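Local coordinates for colicin-m immunity protein (PDB 4AEQ), which protects the plasmid-bearing Escherichia coli cell that produces colicin M against the killing action of that toxin, at the interface of chains A and B. Coordinates in Å, arbitrary orientation; residue numbers count along the deposited sequence, not the author numbering. Chains: chain A/B, Colicin-m immunity protein.

The interface of chains A and B. Residues chain A 91-94; chain B 23-24, 27, 31.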
loop_
_atom_site.group_PDB
_atom_site.type_symbol
_atom_site.label_atom_id
_atom_site.label_comp_id
_atom_site.label_asym_id
_atom_site.label_seq_id
_atom_site.Cartn_x
_atom_site.Cartn_y
_atom_site.Cartn_z
ATOM N N GLY A 91 -3.670 -3.177 9.843
ATOM C CA GLY A 91 -2.295 -2.715 9.861
ATOM C C GLY A 91 -1.772 -2.251 8.517
ATOM O O GLY A 91 -0.629 -2.542 8.158
ATOM N N TYR A 92 -2.602 -1.527 7.772
ATOM C CA TYR A 92 -2.141 -0.895 6.543
ATOM C C TYR A 92 -2.747 0.489 6.368
ATOM O O TYR A 92 -3.771 0.814 6.971
ATOM C CB TYR A 92 -2.436 -1.766 5.320
ATOM C CG TYR A 92 -3.874 -1.737 4.853
ATOM C CD1 TYR A 92 -4.828 -2.554 5.438
ATOM C CD2 TYR A 92 -4.270 -0.908 3.815
ATOM C CE1 TYR A 92 -6.136 -2.540 5.010
ATOM C CE2 TYR A 92 -5.578 -0.885 3.378
ATOM C CZ TYR A 92 -6.507 -1.705 3.981
ATOM O OH TYR A 92 -7.817 -1.700 3.564
ATOM N N VAL A 93 -2.102 1.296 5.536
ATOM C CA VAL A 93 -2.564 2.645 5.249
ATOM C C VAL A 93 -2.764 2.746 3.754
ATOM O O VAL A 93 -1.969 2.197 2.987
ATOM C CB VAL A 93 -1.497 3.685 5.626
ATOM C CG1 VAL A 93 -2.009 5.101 5.373
ATOM C CG2 VAL A 93 -1.059 3.505 7.071
ATOM N N GLU A 94 -3.821 3.431 3.329
ATOM C CA GLU A 94 -3.953 3.765 1.905
ATOM C C GLU A 94 -4.018 5.270 1.791
ATOM O O GLU A 94 -4.648 5.925 2.609
ATOM C CB GLU A 94 -5.181 3.134 1.244
ATOM C CG GLU A 94 -6.468 3.651 1.787
ATOM C CD GLU A 94 -6.622 3.293 3.241
ATOM O OE1 GLU A 94 -5.961 2.335 3.719
ATOM O OE2 GLU A 94 -7.402 3.978 3.923
ATOM N N PHE B 23 2.607 5.498 13.005
ATOM C CA PHE B 23 2.398 4.418 12.045
ATOM C C PHE B 23 2.359 4.952 10.616
ATOM O O PHE B 23 2.980 4.390 9.706
ATOM C CB PHE B 23 1.108 3.662 12.353
ATOM C CG PHE B 23 0.955 2.391 11.567
ATOM C CD1 PHE B 23 0.543 2.423 10.243
ATOM C CD2 PHE B 23 1.235 1.166 12.144
ATOM C CE1 PHE B 23 0.409 1.258 9.517
ATOM C CE2 PHE B 23 1.100 -0.003 11.422
ATOM C CZ PHE B 23 0.687 0.043 10.106
ATOM N N VAL B 24 1.624 6.039 10.421
ATOM C CA VAL B 24 1.448 6.607 9.087
ATOM C C VAL B 24 2.756 7.184 8.546
ATOM O O VAL B 24 3.048 7.067 7.357
ATOM C CB VAL B 24 0.347 7.671 9.073
ATOM C CG1 VAL B 24 0.336 8.419 7.744
ATOM C CG2 VAL B 24 -1.003 7.020 9.339
ATOM N N ASP B 27 5.042 4.219 7.637
ATOM C CA ASP B 27 4.538 3.611 6.412
ATOM C C ASP B 27 4.830 4.465 5.179
ATOM O O ASP B 27 5.300 3.962 4.152
ATOM C CB ASP B 27 3.036 3.369 6.548
ATOM C CG ASP B 27 2.452 2.664 5.353
ATOM O OD1 ASP B 27 2.491 1.418 5.325
ATOM O OD2 ASP B 27 1.950 3.355 4.448
ATOM N N ARG B 31 7.409 3.490 2.181
ATOM C CA ARG B 31 6.882 3.358 0.825
ATOM C C ARG B 31 7.616 4.234 -0.180
ATOM O O ARG B 31 8.007 3.772 -1.251
ATOM C CB ARG B 31 5.388 3.660 0.800
ATOM C CG ARG B 31 4.544 2.611 1.486
ATOM C CD ARG B 31 3.072 2.857 1.242
ATOM N NE ARG B 31 2.237 1.803 1.809
ATOM C CZ ARG B 31 0.917 1.748 1.690
ATOM N NH1 ARG B 31 0.274 2.686 1.019
ATOM N NH2 ARG B 31 0.243 0.751 2.237
HETATM O O HOH W 1 0.366 0.153 4.755
#
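A:Val93 forms the apolar centre where strand 92-96 of one subunit lies against helix 17-42 of the other. Its CG1 is anti to the backbone N (chi1 -178°), which sets CG2 beside that nitrogen and turns it to the helix. There CG2 meets the edge of the B:Phe23 ring in the ring plane, 3.6 Å from CE1, the two side chains running antiparallel alongside one another. B:Val24 adds a looser touch through its own CG2. The tip of the phenyl ring reaches on to the backbone of A:Gly91, with CZ 3.5 Å from the carbonyl O.

One turn further along the helix, the carboxylate of B:Asp27 lies alongside A:Val93, its OD2 3.7 Å from CB. The other oxygen, OD1, is 2.5 Å from a water that also pairs with the backbone N of A:Val93 at 2.8 Å, so the acid reaches the strand amide indirectly. At the far rim B:Arg31, which is poorly ordered, stretches its chain from CG to NE towards the strand and gives a hydrogen bond from NH2 to the carbonyl O of A:Val93 (2.7 Å). The acceptor is met in its carbonyl plane but lies 36° out of the guanidinium plane, and the bond is bent, 121° at the hydrogen. B:Asp27 OD2 sits over one guanidinium face near its rim, in a salt bridge to NE (3.1 Å) that may restrain the arginine and would partly offset its charge.

Both backbone polar groups of A:Val93 are thus engaged by the partner helix, one through water. Repeated by two-fold symmetry, this strand-to-helix contact helps hold together the domain-swapped dimer of the YebF/Cmi-type domain.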